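Local coordinates for protein alkaline phosphatase (Thermus thermophilus, PDB 7KWD) that probably removes phosphate groups from phosphorylated compounds as a homodimeric alkaline phosphatase that binds two zinc ions and one magnesium ion, at residues A[183-188]-A[194-199]; A[60-65]-A[70-75]; A[114-117]-A[121-124]; A[413-416]-A[420-423]. One frame throughout, in Å; residues are numbered along the deposited sequence.

Contact 1: A[183-188]-A[194-199]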
loop_
_atom_site.group_PDB
_atom_site.type_symbol
_atom_site.label_atom_id
_atom_site.label_comp_id
_atom_site.label_asym_id
_atom_site.label_seq_id
_atom_site.Cartn_x
_atom_site.Cartn_y
_atom_site.Cartn_z
ATOM N N ARG A 183 -0.072 -23.500 25.678
ATOM C CA ARG A 183 0.993 -24.476 25.497
ATOM C C ARG A 183 2.295 -24.068 26.181
ATOM O O ARG A 183 3.138 -24.946 26.428
ATOM C CB ARG A 183 1.215 -24.732 23.999
ATOM C CG ARG A 183 1.913 -23.624 23.207
ATOM C CD ARG A 183 1.804 -23.834 21.657
ATOM N NE ARG A 183 2.900 -24.674 21.195
ATOM C CZ ARG A 183 3.714 -24.401 20.174
ATOM N NH1 ARG A 183 3.578 -23.287 19.455
ATOM N NH2 ARG A 183 4.686 -25.259 19.880
ATOM N N PHE A 184 2.478 -22.781 26.513
ATOM C CA PHE A 184 3.707 -22.313 27.147
ATOM C C PHE A 184 3.560 -22.120 28.655
ATOM O O PHE A 184 4.551 -21.790 29.330
ATOM C CB PHE A 184 4.203 -21.002 26.483
ATOM C CG PHE A 184 4.290 -21.093 24.987
ATOM C CD1 PHE A 184 5.131 -22.015 24.387
ATOM C CD2 PHE A 184 3.514 -20.268 24.177
ATOM C CE1 PHE A 184 5.175 -22.136 23.003
ATOM C CE2 PHE A 184 3.563 -20.360 22.812
ATOM C CZ PHE A 184 4.399 -21.296 22.207
ATOM N N PHE A 185 2.377 -22.359 29.214
ATOM C CA PHE A 185 2.165 -22.164 30.643
ATOM C C PHE A 185 1.672 -23.409 31.366
ATOM O O PHE A 185 1.961 -23.585 32.550
ATOM C CB PHE A 185 1.135 -21.041 30.871
ATOM C CG PHE A 185 1.618 -19.672 30.472
ATOM C CD1 PHE A 185 1.564 -19.265 29.143
ATOM C CD2 PHE A 185 2.097 -18.782 31.425
ATOM C CE1 PHE A 185 1.993 -17.981 28.768
ATOM C CE2 PHE A 185 2.536 -17.515 31.052
ATOM C CZ PHE A 185 2.485 -17.127 29.718
ATOM N N ASN A 186 0.960 -24.252 30.690
ATOM C CA ASN A 186 0.282 -25.418 31.248
ATOM C C ASN A 186 1.270 -26.541 31.516
ATOM O O ASN A 186 1.991 -26.953 30.598
ATOM C CB ASN A 186 -0.759 -25.841 30.203
ATOM C CG ASN A 186 -1.702 -26.904 30.679
ATOM O OD1 ASN A 186 -1.402 -27.708 31.550
ATOM N ND2 ASN A 186 -2.853 -26.931 30.052
ATOM N N PRO A 187 1.335 -27.069 32.748
ATOM C CA PRO A 187 2.303 -28.158 33.024
ATOM C C PRO A 187 2.102 -29.369 32.144
ATOM O O PRO A 187 3.048 -30.127 31.900
ATOM C CB PRO A 187 2.066 -28.519 34.501
ATOM C CG PRO A 187 0.716 -27.990 34.842
ATOM C CD PRO A 187 0.445 -26.802 33.894
ATOM N N ALA A 188 0.911 -29.554 31.616
ATOM C CA ALA A 188 0.635 -30.672 30.736
ATOM C C ALA A 188 1.040 -30.428 29.294
ATOM O O ALA A 188 0.830 -31.319 28.469
ATOM C CB ALA A 188 -0.868 -30.987 30.779
ATOM N N LYS A 194 6.631 -27.881 33.933
ATOM C CA LYS A 194 6.449 -26.922 35.024
ATOM C C LYS A 194 5.067 -26.273 34.983
ATOM O O LYS A 194 4.584 -25.895 33.917
ATOM C CB LYS A 194 7.544 -25.861 34.905
ATOM C CG LYS A 194 7.765 -24.972 36.100
ATOM C CD LYS A 194 8.725 -23.809 35.718
ATOM C CE LYS A 194 10.208 -24.247 35.665
ATOM N NZ LYS A 194 11.140 -23.156 36.101
ATOM N N ASP A 195 4.434 -26.094 36.163
ATOM C CA ASP A 195 3.132 -25.394 36.243
ATOM C C ASP A 195 3.393 -23.893 36.416
ATOM O O ASP A 195 3.435 -23.362 37.529
ATOM C CB ASP A 195 2.275 -25.957 37.378
ATOM C CG ASP A 195 0.865 -25.341 37.445
ATOM O OD1 ASP A 195 0.638 -24.297 36.799
ATOM O OD2 ASP A 195 -0.028 -25.915 38.142
ATOM N N LEU A 196 3.573 -23.184 35.293
ATOM C CA LEU A 196 3.834 -21.751 35.388
ATOM C C LEU A 196 2.625 -20.989 35.914
ATOM O O LEU A 196 2.779 -19.934 36.539
ATOM C CB LEU A 196 4.215 -21.184 34.030
ATOM C CG LEU A 196 5.633 -20.742 33.778
ATOM C CD1 LEU A 196 5.545 -19.767 32.559
ATOM C CD2 LEU A 196 6.320 -20.100 34.912
ATOM N N TYR A 197 1.416 -21.495 35.673
ATOM C CA TYR A 197 0.244 -20.840 36.242
ATOM C C TYR A 197 0.376 -20.737 37.743
ATOM O O TYR A 197 0.159 -19.669 38.334
ATOM C CB TYR A 197 -1.024 -21.599 35.875
ATOM C CG TYR A 197 -1.411 -21.396 34.418
ATOM C CD1 TYR A 197 -1.760 -20.144 33.933
ATOM C CD2 TYR A 197 -1.405 -22.448 33.539
ATOM C CE1 TYR A 197 -2.090 -19.961 32.622
ATOM C CE2 TYR A 197 -1.762 -22.280 32.231
ATOM C CZ TYR A 197 -2.093 -21.034 31.776
ATOM O OH TYR A 197 -2.446 -20.873 30.463
ATOM N N ALA A 198 0.756 -21.848 38.375
ATOM C CA ALA A 198 0.928 -21.851 39.821
ATOM C C ALA A 198 1.961 -20.822 40.237
ATOM O O ALA A 198 1.792 -20.146 41.254
ATOM C CB ALA A 198 1.336 -23.247 40.310
ATOM N N ALA A 199 3.040 -20.688 39.454
ATOM C CA ALA A 199 4.097 -19.749 39.821
ATOM C C ALA A 199 3.618 -18.304 39.705
ATOM O O ALA A 199 3.965 -17.457 40.534
ATOM C CB ALA A 199 5.327 -19.989 38.951
#
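Phe185 lays its CB over one face of the Tyr197 ring, off-centre toward the rim. The CH-pi contact is short: Phe185 CB lies 3.6 Å from the centroid of that ring. The two rings meet obliquely, their planes 32° apart. Phe185 CD2 meets CD1 of Leu196 at 3.8 Å. Tyr197 has CG anti to its carbonyl carbon (chi1 -74°), which brings the ring back across the 183-188 loop. The backbones are joined by one weak bond, from Leu196 N to Phe185 O, 3.2 Å. Beside it, Pro187 CG rests on Asp195 CB at 3.6 Å. Asp195 is the N-cap of helix 196-202, and Ala198 N donates to Asp195 OD1 (2.9 Å) from above the carboxylate plane. With an alanine here, Ala198 N would probably lose its capping acceptor and Pro187 CG part of the surface it packs on. In the facing loop, Asn186 OD1 takes the Ala188 N-H in an Asx turn. Farther out, Asp182 holds both polar ends: one carboxylate oxygen bonds Tyr197 OH and the other bonds Asn186 ND2. Ala166 of helix 162-172 packs against Phe185 and Leu196, and Leu223 of strand 222-225 against Phe185 and Tyr197.

Contact 2: A[60-65]-A[70-75]; sequences YARRRQ and ALERLL
Arg62 and Glu72 meet side-on in a two-pronged salt bridge between helix 51-65 and helix 70-75. Arg62 NE donates to Glu72 OE1 at 2.9 Å, almost perfectly straight at 177°. Glu72 OE1 lies in the guanidinium plane and accepts through its syn lone pair. The second prong runs from Arg62 NH2 to Glu72 OE2, 2.8 Å. It is more bent, at 150°, and meets the oxygen on its syn side but out of the carboxylate plane. The two flat groups are nearly coplanar. Glu72 has CG anti to its own N (chi1 176°); extended beyond that, the chain carries the carboxylate to NE and NH2 of Arg62. Glu72 OE2 has a second donor, the backbone N of Ala27 of the second subunit. Each carboxylate oxygen of this buried residue is therefore satisfied. Pro20 of that subunit also packs on Arg62, and Gly26 on Glu72. Within the chain, Val68 of the connecting loop touches Arg62. A methionine in place of Arg62 would probably leave the buried Glu72 charge without its mate and its carboxylate freer to turn. The charge pair ties two successive helices together at the dimer interface. Its positive partner probably keeps Glu72 ionised, and so a good acceptor for the neighbouring subunit.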
loop_
_atom_site.group_PDB
_atom_site.type_symbol
_atom_site.label_atom_id
_atom_site.label_comp_id
_atom_site.label_asym_id
_atom_site.label_seq_id
_atom_site.Cartn_x
_atom_site.Cartn_y
_atom_site.Cartn_z
ATOM N N TYR A 60 -16.056 -1.876 3.382
ATOM C CA TYR A 60 -17.014 -2.816 3.952
ATOM C C TYR A 60 -17.875 -2.141 5.016
ATOM O O TYR A 60 -19.093 -2.331 5.068
ATOM C CB TYR A 60 -16.277 -4.020 4.530
ATOM C CG TYR A 60 -17.223 -5.137 4.949
ATOM C CD1 TYR A 60 -17.770 -5.158 6.205
ATOM C CD2 TYR A 60 -17.600 -6.149 4.057
ATOM C CE1 TYR A 60 -18.659 -6.147 6.580
ATOM C CE2 TYR A 60 -18.484 -7.159 4.450
ATOM C CZ TYR A 60 -19.008 -7.148 5.691
ATOM O OH TYR A 60 -19.905 -8.126 6.089
ATOM N N ALA A 61 -17.251 -1.382 5.912
ATOM C CA ALA A 61 -18.028 -0.712 6.950
ATOM C C ALA A 61 -19.093 0.204 6.333
ATOM O O ALA A 61 -20.260 0.192 6.745
ATOM C CB ALA A 61 -17.085 0.060 7.878
ATOM N N ARG A 62 -18.709 1.001 5.338
ATOM C CA ARG A 62 -19.663 1.932 4.748
ATOM C C ARG A 62 -20.729 1.181 3.966
ATOM O O ARG A 62 -21.930 1.335 4.218
ATOM C CB ARG A 62 -18.949 2.927 3.842
ATOM C CG ARG A 62 -18.310 4.094 4.604
ATOM C CD ARG A 62 -17.217 4.792 3.734
ATOM N NE ARG A 62 -16.752 6.038 4.352
ATOM C CZ ARG A 62 -17.411 7.187 4.295
ATOM N NH1 ARG A 62 -18.575 7.301 3.645
ATOM N NH2 ARG A 62 -16.914 8.236 4.915
ATOM N N ARG A 63 -20.290 0.311 3.043
ATOM C CA ARG A 63 -21.196 -0.324 2.097
ATOM C C ARG A 63 -22.063 -1.406 2.732
ATOM O O ARG A 63 -23.235 -1.551 2.365
ATOM C CB ARG A 63 -20.369 -0.912 0.962
ATOM C CG ARG A 63 -21.178 -1.496 -0.142
ATOM C CD ARG A 63 -20.273 -1.859 -1.297
ATOM N NE ARG A 63 -20.936 -2.723 -2.257
ATOM C CZ ARG A 63 -21.380 -2.326 -3.449
ATOM N NH1 ARG A 63 -21.238 -1.066 -3.851
ATOM N NH2 ARG A 63 -21.949 -3.208 -4.260
ATOM N N ARG A 64 -21.509 -2.219 3.636
ATOM C CA ARG A 64 -22.264 -3.348 4.161
ATOM C C ARG A 64 -22.747 -3.150 5.577
ATOM O O ARG A 64 -23.607 -3.911 6.040
ATOM C CB ARG A 64 -21.437 -4.641 4.174
ATOM C CG ARG A 64 -20.706 -4.988 2.910
ATOM C CD ARG A 64 -21.580 -4.844 1.722
ATOM N NE ARG A 64 -22.592 -5.892 1.648
ATOM C CZ ARG A 64 -23.839 -5.699 1.233
ATOM N NH1 ARG A 64 -24.266 -4.486 0.874
ATOM N NH2 ARG A 64 -24.664 -6.738 1.177
ATOM N N GLN A 65 -22.171 -2.216 6.309
ATOM C CA GLN A 65 -22.644 -1.939 7.657
ATOM C C GLN A 65 -23.191 -0.532 7.787
ATOM O O GLN A 65 -23.630 -0.165 8.868
ATOM C CB GLN A 65 -21.511 -2.188 8.650
ATOM C CG GLN A 65 -20.966 -3.639 8.565
ATOM C CD GLN A 65 -19.921 -3.959 9.625
ATOM O OE1 GLN A 65 -19.260 -3.071 10.136
ATOM N NE2 GLN A 65 -19.780 -5.241 9.960
ATOM N N ALA A 70 -14.069 3.531 12.454
ATOM C CA ALA A 70 -13.431 4.453 13.380
ATOM C C ALA A 70 -12.029 4.830 12.903
ATOM O O ALA A 70 -11.609 5.982 13.029
ATOM C CB ALA A 70 -13.380 3.870 14.784
ATOM N N LEU A 71 -11.297 3.882 12.339
ATOM C CA LEU A 71 -9.957 4.191 11.854
ATOM C C LEU A 71 -10.015 5.245 10.743
ATOM O O LEU A 71 -9.169 6.141 10.691
ATOM C CB LEU A 71 -9.262 2.910 11.375
ATOM C CG LEU A 71 -7.806 3.099 10.994
ATOM C CD1 LEU A 71 -7.014 3.791 12.096
ATOM C CD2 LEU A 71 -7.146 1.771 10.566
ATOM N N GLU A 72 -11.020 5.189 9.866
ATOM C CA GLU A 72 -11.136 6.245 8.863
ATOM C C GLU A 72 -11.300 7.611 9.544
ATOM O O GLU A 72 -10.658 8.596 9.160
ATOM C CB GLU A 72 -12.308 6.000 7.901
ATOM C CG GLU A 72 -12.500 7.153 6.902
ATOM C CD GLU A 72 -13.724 7.028 5.987
ATOM O OE1 GLU A 72 -14.265 5.919 5.854
ATOM O OE2 GLU A 72 -14.152 8.055 5.419
ATOM N N ARG A 73 -12.189 7.695 10.539
ATOM C CA ARG A 73 -12.402 8.974 11.226
ATOM C C ARG A 73 -11.104 9.504 11.818
ATOM O O ARG A 73 -10.855 10.716 11.780
ATOM C CB ARG A 73 -13.450 8.820 12.322
ATOM C CG ARG A 73 -14.752 8.208 11.817
ATOM C CD ARG A 73 -15.829 8.042 12.944
ATOM N NE ARG A 73 -16.834 7.000 12.654
ATOM C CZ ARG A 73 -18.047 6.965 13.214
ATOM N NH1 ARG A 73 -18.406 7.899 14.088
ATOM N NH2 ARG A 73 -18.914 6.020 12.888
ATOM N N LEU A 74 -10.269 8.610 12.393
ATOM C CA LEU A 74 -9.010 9.058 12.969
ATOM C C LEU A 74 -8.048 9.527 11.873
ATOM O O LEU A 74 -7.430 10.589 11.979
ATOM C CB LEU A 74 -8.357 7.964 13.823
ATOM C CG LEU A 74 -9.137 7.424 15.004
ATOM C CD1 LEU A 74 -8.336 6.559 15.923
ATOM C CD2 LEU A 74 -9.757 8.556 15.777
ATOM N N LEU A 75 -7.886 8.741 10.818
ATOM C CA LEU A 75 -6.955 9.169 9.777
ATOM C C LEU A 75 -7.411 10.449 9.078
ATOM O O LEU A 75 -6.581 11.152 8.502
ATOM C CB LEU A 75 -6.789 8.069 8.735
ATOM C CG LEU A 75 -6.178 6.754 9.238
ATOM C CD1 LEU A 75 -6.320 5.728 8.132
ATOM C CD2 LEU A 75 -4.713 6.916 9.608
#

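Contact 3: A[114-117]-A[121-124]; sequences AIHA and PLKP
Leu122 holds CG anti to its carbonyl carbon (chi1 -46°), which sends its branched end across to Ala114, Ile115 and His116. His116 has the same kind of first torsion (chi1 -84°), and its ring swings toward that leucine. The two segments form an isolated beta bridge, Ile115 with Pro121, within the long loop between helix 95-104 and helix 125-131. They run in roughly opposite directions. Leu122 N donates to Ala114 O at 3.0 Å, coming from above the carbonyl plane. Ser155 OG is also hydrogen-bonded to Ala114 O, so two groups grip this carbonyl. Asn100 OD1 accepts from Ala114 N, which fixes the other side of the same residue. Ala114 takes a left-handed backbone conformation (phi 44°) and directs its CB toward the facing segment. There Ala114 CB touches Pro124 CG at 4.0 Å and lies 3.8 Å from Leu122 O. Pro124 is the N-cap residue of helix 125-131, so the contact sits at the start of that helix. Cys104 of helix 95-104 packs against Ala114, Leu122 and Pro124. Ile115 directs its CB away from the 121-124 segment, yet Ile115 CG1 still lies 4.1 Å from Pro121 CA. The polar tip of His116 is tied by NE2 to Pro475 O. The two methyls of Leu122 divide the work. Leu122 CD1 lies over one face of the His116 ring and comes 3.5 Å from Ile115 N, while Leu122 CD2 meets His116 CD2 at 3.7 Å.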
loop_
_atom_site.group_PDB
_atom_site.type_symbol
_atom_site.label_atom_id
_atom_site.label_comp_id
_atom_site.label_asym_id
_atom_site.label_seq_id
_atom_site.Cartn_x
_atom_site.Cartn_y
_atom_site.Cartn_z
ATOM N N ALA A 114 14.744 -7.728 21.307
ATOM C CA ALA A 114 15.555 -6.749 22.040
ATOM C C ALA A 114 16.999 -7.208 22.173
ATOM O O ALA A 114 17.576 -7.272 23.264
ATOM C CB ALA A 114 14.975 -6.478 23.425
ATOM N N ILE A 115 17.603 -7.503 21.020
ATOM C CA ILE A 115 18.963 -8.024 20.989
ATOM C C ILE A 115 19.495 -7.878 19.573
ATOM O O ILE A 115 18.736 -7.909 18.600
ATOM C CB ILE A 115 18.959 -9.500 21.463
ATOM C CG1 ILE A 115 20.338 -9.971 21.900
ATOM C CG2 ILE A 115 18.390 -10.397 20.323
ATOM C CD1 ILE A 115 20.340 -11.406 22.489
ATOM N N HIS A 116 20.816 -7.750 19.460
ATOM C CA HIS A 116 21.466 -7.689 18.169
ATOM C C HIS A 116 21.924 -9.075 17.741
ATOM O O HIS A 116 22.009 -9.988 18.543
ATOM C CB HIS A 116 22.657 -6.726 18.206
ATOM C CG HIS A 116 22.265 -5.305 17.986
ATOM N ND1 HIS A 116 21.391 -4.929 16.987
ATOM C CD2 HIS A 116 22.610 -4.171 18.636
ATOM C CE1 HIS A 116 21.201 -3.627 17.045
ATOM N NE2 HIS A 116 21.941 -3.140 18.027
ATOM N N ALA A 117 22.275 -9.214 16.462
ATOM C CA ALA A 117 22.647 -10.531 15.951
ATOM C C ALA A 117 23.869 -11.116 16.656
ATOM O O ALA A 117 24.130 -12.315 16.533
ATOM C CB ALA A 117 22.933 -10.460 14.449
ATOM N N PRO A 121 22.546 -7.316 24.286
ATOM C CA PRO A 121 21.173 -7.066 24.709
ATOM C C PRO A 121 20.836 -5.592 24.592
ATOM O O PRO A 121 21.687 -4.713 24.748
ATOM C CB PRO A 121 21.143 -7.530 26.176
ATOM C CG PRO A 121 22.528 -7.374 26.633
ATOM C CD PRO A 121 23.377 -7.784 25.422
ATOM N N LEU A 122 19.568 -5.344 24.296
ATOM C CA LEU A 122 19.008 -4.010 24.225
ATOM C C LEU A 122 17.994 -3.855 25.344
ATOM O O LEU A 122 17.419 -4.840 25.813
ATOM C CB LEU A 122 18.342 -3.775 22.875
ATOM C CG LEU A 122 19.146 -4.220 21.643
ATOM C CD1 LEU A 122 18.332 -4.097 20.362
ATOM C CD2 LEU A 122 20.430 -3.396 21.550
ATOM N N LYS A 123 17.778 -2.623 25.765
ATOM C CA LYS A 123 16.784 -2.365 26.793
ATOM C C LYS A 123 15.529 -1.870 26.118
ATOM O O LYS A 123 15.546 -0.770 25.541
ATOM C CB LYS A 123 17.293 -1.328 27.787
ATOM C CG LYS A 123 16.402 -1.123 29.007
ATOM C CD LYS A 123 17.122 -0.156 29.933
ATOM C CE LYS A 123 16.300 0.257 31.122
ATOM N NZ LYS A 123 17.085 1.223 31.966
ATOM N N PRO A 124 14.437 -2.625 26.134
ATOM C CA PRO A 124 13.228 -2.200 25.431
ATOM C C PRO A 124 12.356 -1.301 26.296
ATOM O O PRO A 124 12.425 -1.308 27.529
ATOM C CB PRO A 124 12.511 -3.531 25.136
ATOM C CG PRO A 124 12.940 -4.455 26.275
ATOM C CD PRO A 124 14.257 -3.932 26.821
#

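Contact 4: A[413-416]-A[420-423]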
loop_
_atom_site.group_PDB
_atom_site.type_symbol
_atom_site.label_atom_id
_atom_site.label_comp_id
_atom_site.label_asym_id
_atom_site.label_seq_id
_atom_site.Cartn_x
_atom_site.Cartn_y
_atom_site.Cartn_z
ATOM N N MET A 413 -10.373 -20.506 -4.838
ATOM C CA MET A 413 -11.603 -19.724 -4.878
ATOM C C MET A 413 -11.412 -18.386 -5.588
ATOM O O MET A 413 -12.063 -17.396 -5.248
ATOM C CB MET A 413 -12.157 -19.515 -3.469
ATOM C CG MET A 413 -11.293 -18.669 -2.550
ATOM S SD MET A 413 -12.065 -18.590 -0.910
ATOM C CE MET A 413 -13.269 -17.303 -1.126
ATOM N N VAL A 414 -10.540 -18.354 -6.589
ATOM C CA VAL A 414 -10.318 -17.142 -7.358
ATOM C C VAL A 414 -11.558 -16.811 -8.172
ATOM O O VAL A 414 -12.326 -17.685 -8.572
ATOM C CB VAL A 414 -9.077 -17.315 -8.253
ATOM C CG1 VAL A 414 -9.318 -18.422 -9.262
ATOM C CG2 VAL A 414 -8.721 -16.064 -9.003
ATOM N N GLN A 415 -11.759 -15.517 -8.387
ATOM C CA GLN A 415 -12.715 -15.007 -9.354
ATOM C C GLN A 415 -12.575 -15.706 -10.694
ATOM O O GLN A 415 -11.469 -15.849 -11.228
ATOM C CB GLN A 415 -12.486 -13.501 -9.539
ATOM C CG GLN A 415 -13.554 -12.748 -10.362
ATOM C CD GLN A 415 -13.068 -11.388 -10.868
ATOM O OE1 GLN A 415 -12.116 -10.805 -10.332
ATOM N NE2 GLN A 415 -13.713 -10.882 -11.910
ATOM N N ARG A 416 -13.708 -16.130 -11.238
ATOM C CA ARG A 416 -13.766 -16.739 -12.566
ATOM C C ARG A 416 -14.561 -15.909 -13.566
ATOM O O ARG A 416 -14.250 -15.918 -14.758
ATOM C CB ARG A 416 -14.406 -18.137 -12.486
ATOM C CG ARG A 416 -13.692 -19.130 -11.615
ATOM C CD ARG A 416 -14.560 -20.360 -11.419
ATOM N NE ARG A 416 -15.765 -20.017 -10.662
ATOM C CZ ARG A 416 -16.816 -20.818 -10.483
ATOM N NH1 ARG A 416 -16.843 -22.041 -11.013
ATOM N NH2 ARG A 416 -17.844 -20.390 -9.764
ATOM N N LYS A 420 -18.398 -9.879 -13.943
ATOM C CA LYS A 420 -18.889 -9.533 -12.614
ATOM C C LYS A 420 -18.371 -10.577 -11.633
ATOM O O LYS A 420 -18.632 -11.768 -11.817
ATOM C CB LYS A 420 -20.410 -9.471 -12.607
ATOM C CG LYS A 420 -20.988 -8.687 -11.452
ATOM C CD LYS A 420 -22.483 -8.455 -11.672
ATOM C CE LYS A 420 -23.148 -7.713 -10.519
ATOM N NZ LYS A 420 -24.642 -7.742 -10.615
ATOM N N PRO A 421 -17.590 -10.185 -10.623
ATOM C CA PRO A 421 -17.020 -11.187 -9.710
ATOM C C PRO A 421 -18.076 -12.138 -9.170
ATOM O O PRO A 421 -19.113 -11.719 -8.640
ATOM C CB PRO A 421 -16.391 -10.336 -8.593
ATOM C CG PRO A 421 -15.893 -9.131 -9.310
ATOM C CD PRO A 421 -16.927 -8.867 -10.459
ATOM N N ASP A 422 -17.815 -13.437 -9.352
ATOM C CA ASP A 422 -18.573 -14.483 -8.683
ATOM C C ASP A 422 -17.961 -14.860 -7.351
ATOM O O ASP A 422 -18.649 -15.429 -6.496
ATOM C CB ASP A 422 -18.669 -15.731 -9.566
ATOM C CG ASP A 422 -17.303 -16.272 -10.001
ATOM O OD1 ASP A 422 -16.368 -15.475 -10.284
ATOM O OD2 ASP A 422 -17.188 -17.519 -10.082
ATOM N N ARG A 423 -16.679 -14.575 -7.176
ATOM C CA ARG A 423 -15.959 -14.724 -5.921
ATOM C C ARG A 423 -15.117 -13.477 -5.741
ATOM O O ARG A 423 -14.872 -12.738 -6.708
ATOM C CB ARG A 423 -15.105 -15.995 -5.931
ATOM C CG ARG A 423 -15.854 -17.199 -6.491
ATOM C CD ARG A 423 -14.840 -18.159 -7.015
ATOM N NE ARG A 423 -15.385 -19.491 -7.211
ATOM C CZ ARG A 423 -14.676 -20.491 -7.713
ATOM N NH1 ARG A 423 -13.418 -20.281 -8.076
ATOM N NH2 ARG A 423 -15.220 -21.689 -7.861
#
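Asp422 OD2 is gripped by two nitrogens of Arg416. Arg416 NE donates to Asp422 OD2 at 2.9 Å and Arg416 NH2 at 3.0 Å, both nearly along the C-O axis and both tilted from the guanidinium plane. The other oxygen, Asp422 OD1, takes the Arg416 backbone N at 2.9 Å through its syn lone pair. Asp417 N is a further donor to OD1. Asp422 has CG between its backbone N and carbonyl carbon (chi1 56°), which turns the carboxylate back toward Arg416. The Arg416 chain bends at chi3 (-66°), and its guanidinium lies flat on that of Arg423. The centres are 3.5 Å apart and the planes only 11° apart. Carboxylates gather round the stacked pair and probably balance its charge. Asp422 is one, Glu378 pairs with Arg416 NH1, and Glu381 pairs with Arg423 NH2. At its edge, Arg423 NH1 donates to Val414 O, 2.9 Å. Gln415 lies alongside Pro421, with Gln415 NE2 3.8 Å from Pro421 CG, while its OE1 is bonded to Tyr326 OH. Val399 and Arg400 of the second subunit pack on Gln415 and Val414. This is a salt-bridge network built round a stacked arginine pair, closing the loop between helix 406-412 and strand 426-428.

All four contacts close short loops or link successive helices, and none touches another. Contacts 1 and 3 are the ones nearer the metal site. In contact 1 the Phe184 side chain is about 7 Å from that of His146, a predicted magnesium ligand, and about 13 Å from the bound magnesium ion. In contact 3 the Pro124 side chain is about 11 Å from that of Thr148, which binds magnesium. Contacts 2 and 4 lie away from the active site, and both touch the second subunit. Their nearest atoms are about 8 Å apart. Contact 2 lies across the chain's centre from contacts 1 and 3, at about 41 and 38 Å between centres.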